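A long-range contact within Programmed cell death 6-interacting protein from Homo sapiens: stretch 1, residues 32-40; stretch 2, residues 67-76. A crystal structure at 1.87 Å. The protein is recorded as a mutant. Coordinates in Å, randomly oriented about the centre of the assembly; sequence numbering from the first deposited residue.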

ATOM      1  N   LYS A  32     -14.853   7.423   6.828  1.00 54.15           N
ATOM      2  CA  LYS A  32     -16.199   7.915   6.593  1.00 62.41           C
ATOM      3  C   LYS A  32     -16.256   9.412   6.872  1.00 59.29           C
ATOM      4  O   LYS A  32     -15.498   9.942   7.691  1.00 58.65           O
ATOM      5  N   THR A  33     -17.152  10.100   6.172  1.00 57.16           N
ATOM      6  CA  THR A  33     -17.311  11.528   6.382  1.00 56.19           C
ATOM      7  C   THR A  33     -18.788  11.874   6.305  1.00 60.53           C
ATOM      8  O   THR A  33     -19.581  11.153   5.692  1.00 61.99           O
ATOM      9  N   SER A  34     -19.153  12.972   6.951  1.00 60.54           N
ATOM     10  CA  SER A  34     -20.524  13.445   6.894  1.00 68.10           C
ATOM     11  C   SER A  34     -20.743  14.265   5.628  1.00 70.20           C
ATOM     12  O   SER A  34     -19.814  14.878   5.094  1.00 68.86           O
ATOM     13  N   GLU A  35     -21.984  14.265   5.147  1.00 73.69           N
ATOM     14  CA  GLU A  35     -22.317  15.020   3.945  1.00 79.25           C
ATOM     15  C   GLU A  35     -22.189  16.519   4.198  1.00 80.04           C
ATOM     16  O   GLU A  35     -22.650  17.036   5.219  1.00 78.78           O
ATOM     17  N   VAL A  36     -21.559  17.221   3.255  1.00 73.74           N
ATOM     18  CA  VAL A  36     -21.334  18.659   3.362  1.00 84.36           C
ATOM     19  C   VAL A  36     -21.831  19.342   2.091  1.00 83.68           C
ATOM     20  O   VAL A  36     -21.592  18.858   0.981  1.00 89.18           O
ATOM     21  N   ASP A  37     -22.520  20.471   2.256  1.00 88.54           N
ATOM     22  CA  ASP A  37     -22.973  21.277   1.122  1.00 84.94           C
ATOM     23  C   ASP A  37     -21.828  22.188   0.690  1.00 82.02           C
ATOM     24  O   ASP A  37     -21.666  23.304   1.189  1.00 87.43           O
ATOM     25  N   LEU A  38     -21.026  21.707  -0.261  1.00 89.20           N
ATOM     26  CA  LEU A  38     -19.918  22.511  -0.769  1.00 95.48           C
ATOM     27  C   LEU A  38     -20.402  23.724  -1.551  1.00 99.64           C
ATOM     28  O   LEU A  38     -19.697  24.738  -1.614  1.00 93.77           O
ATOM     29  N   ALA A  39     -21.586  23.635  -2.156  1.00108.58           N
ATOM     30  CA  ALA A  39     -22.021  24.657  -3.098  1.00122.69           C
ATOM     31  C   ALA A  39     -22.244  25.997  -2.405  1.00124.57           C
ATOM     32  O   ALA A  39     -21.618  27.002  -2.759  1.00129.78           O
ATOM     33  N   LYS A  40     -23.117  26.019  -1.394  1.00118.91           N
ATOM     34  CA  LYS A  40     -23.565  27.272  -0.784  1.00112.04           C
ATOM     35  C   LYS A  40     -22.431  28.195  -0.341  1.00111.01           C
ATOM     36  O   LYS A  40     -22.460  29.381  -0.711  1.00102.03           O
ATOM     37  N   LEU A  67     -19.056  20.508  -8.095  1.00 74.24           N
ATOM     38  CA  LEU A  67     -18.048  20.075  -7.136  1.00 82.86           C
ATOM     39  C   LEU A  67     -18.691  19.430  -5.914  1.00 79.75           C
ATOM     40  O   LEU A  67     -18.196  18.417  -5.405  1.00 66.47           O
ATOM     41  N   SER A  68     -19.789  20.010  -5.428  1.00 74.86           N
ATOM     42  CA  SER A  68     -20.514  19.401  -4.318  1.00 75.91           C
ATOM     43  C   SER A  68     -21.044  18.029  -4.714  1.00 68.61           C
ATOM     44  O   SER A  68     -20.991  17.079  -3.921  1.00 68.76           O
ATOM     45  N   LYS A  69     -21.563  17.911  -5.941  1.00 71.76           N
ATOM     46  CA  LYS A  69     -21.989  16.616  -6.453  1.00 68.84           C
ATOM     47  C   LYS A  69     -20.824  15.641  -6.502  1.00 69.23           C
ATOM     48  O   LYS A  69     -20.966  14.471  -6.125  1.00 67.04           O
ATOM     49  N   LEU A  70     -19.655  16.116  -6.941  1.00 65.39           N
ATOM     50  CA  LEU A  70     -18.480  15.255  -7.026  1.00 62.66           C
ATOM     51  C   LEU A  70     -18.058  14.758  -5.652  1.00 68.27           C
ATOM     52  O   LEU A  70     -17.638  13.604  -5.510  1.00 57.96           O
ATOM     53  N   ARG A  71     -18.165  15.608  -4.625  1.00 65.71           N
ATOM     54  CA  ARG A  71     -17.813  15.166  -3.279  1.00 66.72           C
ATOM     55  C   ARG A  71     -18.723  14.033  -2.826  1.00 57.36           C
ATOM     56  O   ARG A  71     -18.259  13.032  -2.272  1.00 59.35           O
ATOM     57  N   ARG A  72     -20.036  14.182  -3.042  1.00 59.44           N
ATOM     58  CA  ARG A  72     -20.968  13.128  -2.660  1.00 66.71           C
ATOM     59  C   ARG A  72     -20.631  11.813  -3.359  1.00 64.76           C
ATOM     60  O   ARG A  72     -20.694  10.741  -2.743  1.00 63.98           O
ATOM     61  N   ALA A  73     -20.247  11.876  -4.636  1.00 57.87           N
ATOM     62  CA  ALA A  73     -19.891  10.654  -5.355  1.00 63.29           C
ATOM     63  C   ALA A  73     -18.557  10.073  -4.887  1.00 64.05           C
ATOM     64  O   ALA A  73     -18.370   8.851  -4.922  1.00 60.95           O
ATOM     65  N   ALA A  74     -17.616  10.915  -4.453  1.00 56.94           N
ATOM     66  CA  ALA A  74     -16.291  10.428  -4.074  1.00 57.85           C
ATOM     67  C   ALA A  74     -16.238   9.888  -2.650  1.00 56.86           C
ATOM     68  O   ALA A  74     -15.512   8.923  -2.386  1.00 55.72           O
ATOM     69  N   VAL A  75     -16.964  10.498  -1.709  1.00 53.38           N
ATOM     70  CA  VAL A  75     -16.824  10.140  -0.306  1.00 58.13           C
ATOM     71  C   VAL A  75     -18.153   9.875   0.384  1.00 63.50           C
ATOM     72  O   VAL A  75     -18.167   9.614   1.588  1.00 65.08           O
ATOM     73  N   GLY A  76     -19.275   9.917  -0.336  1.00 64.13           N
ATOM     74  CA  GLY A  76     -20.563   9.685   0.289  1.00 69.83           C
ATOM     75  C   GLY A  76     -21.083   8.264   0.167  1.00 91.27           C
ATOM     76  O   GLY A  76     -21.895   7.829   0.989  1.00103.45           O
TER

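An extended loop laid along one side of a helix, held by an arginine that reaches into the loop and by a leucine that packs back onto the helix, is the kind of contact made here between residues 32-40 and 67-76 of Programmed cell death 6-interacting protein. The example illustrates a general principle: a strand-less segment has backbone groups without regular partners, and a long helical side chain can supply some of them.

Arg71 is the clearest case, and has the largest area covered by the other stretch. Its CA-to-CB bond points toward the loop, and chi1, chi2 and chi3 are all t, so the chain runs out extended before chi4, at -90°, turns the guanidinium. Two bonds follow near the plane of that group. Arg71 NH1 donates to Thr33 OG1 at 3.1 Å, with a nearly straight angle of 166°, while Arg71 NH2 donates to the backbone Ser34 O, also at 3.1 Å. The group thus grips a side chain and the neighbouring main chain at once. Val36, with chi1 t, lies over one guanidinium face, its CB 4.0 Å from Arg71 NH2.

One turn earlier in the helix, Ser68 (chi1 t) points toward the loop where the backbones come closest, the CA atoms of Leu38 and Ser68 being 4.8 Å apart. A small side chain occupies this narrow gap, and its OG accepts a weak hydrogen bond from Leu38 N at 3.1 Å. The next amide is capped from within the loop: Ala39 N donates weakly to Asp37 OD1 at 3.2 Å, as the chain turns into its own helix.

Leu38 gives the contact its apolar part. Pointing toward the helix in an m, t rotamer, it sets CD1 3.8 Å from Leu67 CG and 3.9 Å from Arg71 CD, so the same methyl touches both a leucine and the aliphatic portion of the arginine.

At the other end, Thr33 uses both branches of its side chain. With chi1 t, OG1 takes the arginine bond while CG2 lies 3.6 Å from Val75 CG2; Val75 itself is m and points toward the loop. A water joins the backbones beside this pair, accepting from Thr33 N at 3.1 Å and donating to Val75 O at 3.0 Å. Toward the solvent, Glu35 and Arg72 both start sideways but bring their ends nearer, leaving Glu35 OE2 3.7 Å from Arg72 CD, a contact with the arginine's aliphatic chain.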

ATOM      1  CB  LYS A  32     -17.202   7.171   7.478  1.00 64.91           C
ATOM      2  CG  LYS A  32     -17.234   5.670   7.256  1.00 70.35           C
ATOM      3  CD  LYS A  32     -18.091   4.987   8.306  1.00 83.75           C
ATOM      4  CE  LYS A  32     -17.892   3.480   8.296  1.00 95.20           C
ATOM      5  NZ  LYS A  32     -18.585   2.843   9.451  1.00107.14           N
ATOM      6  CB  THR A  33     -16.507  12.351   5.357  1.00 69.52           C
ATOM      7  OG1 THR A  33     -16.674  13.753   5.619  1.00 65.00           O
ATOM      8  CG2 THR A  33     -16.964  12.047   3.941  1.00 64.35           C
ATOM      9  CB  SER A  34     -20.841  14.276   8.131  1.00 74.66           C
ATOM     10  OG  SER A  34     -19.823  15.236   8.339  1.00 82.99           O
ATOM     11  CB  GLU A  35     -23.736  14.682   3.480  1.00 86.14           C
ATOM     12  CG  GLU A  35     -24.113  15.310   2.147  1.00 97.70           C
ATOM     13  CD  GLU A  35     -25.530  14.973   1.709  1.00103.35           C
ATOM     14  OE1 GLU A  35     -26.057  13.927   2.143  1.00110.75           O
ATOM     15  OE2 GLU A  35     -26.112  15.759   0.927  1.00 90.44           O
ATOM     16  CB  VAL A  36     -19.841  18.971   3.607  1.00 88.88           C
ATOM     17  CG1 VAL A  36     -19.544  20.436   3.350  1.00 91.86           C
ATOM     18  CG2 VAL A  36     -19.456  18.595   5.032  1.00 82.46           C
ATOM     19  CB  ASP A  37     -24.215  22.086   1.484  1.00 91.43           C
ATOM     20  CG  ASP A  37     -24.678  22.981   0.345  1.00 96.39           C
ATOM     21  OD1 ASP A  37     -24.300  22.710  -0.815  1.00105.71           O
ATOM     22  OD2 ASP A  37     -25.414  23.954   0.609  1.00109.77           O
ATOM     23  CB  LEU A  38     -19.009  21.667  -1.660  1.00 88.11           C
ATOM     24  CG  LEU A  38     -18.027  20.726  -0.977  1.00 80.60           C
ATOM     25  CD1 LEU A  38     -17.028  20.185  -2.004  1.00 73.24           C
ATOM     26  CD2 LEU A  38     -17.324  21.445   0.158  1.00 91.69           C
ATOM     27  CB  ALA A  39     -23.293  24.198  -3.816  1.00128.84           C
ATOM     28  CB  LYS A  40     -24.503  26.944   0.385  1.00108.33           C
ATOM     29  CG  LYS A  40     -25.456  28.072   0.754  1.00119.01           C
ATOM     30  CD  LYS A  40     -26.489  27.605   1.769  1.00125.65           C
ATOM     31  CE  LYS A  40     -27.655  28.578   1.863  1.00128.83           C
ATOM     32  NZ  LYS A  40     -28.406  28.672   0.581  1.00132.46           N
ATOM     33  CB  LEU A  67     -17.167  21.248  -6.716  1.00 85.26           C
ATOM     34  CG  LEU A  67     -16.137  20.816  -5.665  1.00 81.96           C
ATOM     35  CD1 LEU A  67     -15.224  19.721  -6.215  1.00 84.30           C
ATOM     36  CD2 LEU A  67     -15.331  21.989  -5.147  1.00 87.75           C
ATOM     37  CB  SER A  68     -21.661  20.317  -3.871  1.00 75.42           C
ATOM     38  OG  SER A  68     -22.111  19.954  -2.569  1.00 76.64           O
ATOM     39  CB  LYS A  69     -22.609  16.793  -7.839  1.00 72.07           C
ATOM     40  CG  LYS A  69     -22.891  15.506  -8.595  1.00 71.38           C
ATOM     41  CD  LYS A  69     -23.531  15.829  -9.947  1.00 90.17           C
ATOM     42  CE  LYS A  69     -23.708  14.591 -10.813  1.00 93.90           C
ATOM     43  NZ  LYS A  69     -24.348  14.929 -12.118  1.00101.21           N
ATOM     44  CB  LEU A  70     -17.326  15.994  -7.709  1.00 63.34           C
ATOM     45  CG  LEU A  70     -15.967  15.276  -7.729  1.00 65.06           C
ATOM     46  CD1 LEU A  70     -16.091  13.912  -8.397  1.00 64.93           C
ATOM     47  CD2 LEU A  70     -14.909  16.123  -8.425  1.00 62.90           C
ATOM     48  CB  ARG A  71     -17.882  16.334  -2.285  1.00 62.12           C
ATOM     49  CG  ARG A  71     -17.408  15.917  -0.897  1.00 63.03           C
ATOM     50  CD  ARG A  71     -17.507  17.013   0.157  1.00 64.28           C
ATOM     51  NE  ARG A  71     -16.641  16.687   1.288  1.00 68.45           N
ATOM     52  CZ  ARG A  71     -17.019  15.980   2.348  1.00 62.74           C
ATOM     53  NH1 ARG A  71     -16.151  15.731   3.324  1.00 67.03           N
ATOM     54  NH2 ARG A  71     -18.266  15.536   2.451  1.00 58.35           N
ATOM     55  CB  ARG A  72     -22.404  13.554  -2.971  1.00 61.91           C
ATOM     56  CG  ARG A  72     -22.885  14.763  -2.167  1.00 65.72           C
ATOM     57  CD  ARG A  72     -24.394  14.958  -2.291  1.00 69.69           C
ATOM     58  NE  ARG A  72     -24.802  15.368  -3.633  1.00 74.38           N
ATOM     59  CZ  ARG A  72     -24.896  16.632  -4.035  1.00 83.30           C
ATOM     60  NH1 ARG A  72     -24.612  17.621  -3.197  1.00 86.90           N
ATOM     61  NH2 ARG A  72     -25.274  16.910  -5.277  1.00 82.78           N
ATOM     62  CB  ALA A  73     -19.854  10.927  -6.857  1.00 58.62           C
ATOM     63  CB  ALA A  74     -15.242  11.536  -4.225  1.00 53.09           C
ATOM     64  CB  VAL A  75     -16.021  11.206   0.475  1.00 53.80           C
ATOM     65  CG1 VAL A  75     -14.576  11.266  -0.038  1.00 62.87           C
ATOM     66  CG2 VAL A  75     -16.680  12.570   0.388  1.00 61.96           C
TER
HETATM   67  O   HOH W   1     -18.862   8.332   4.218  1.00 59.36           O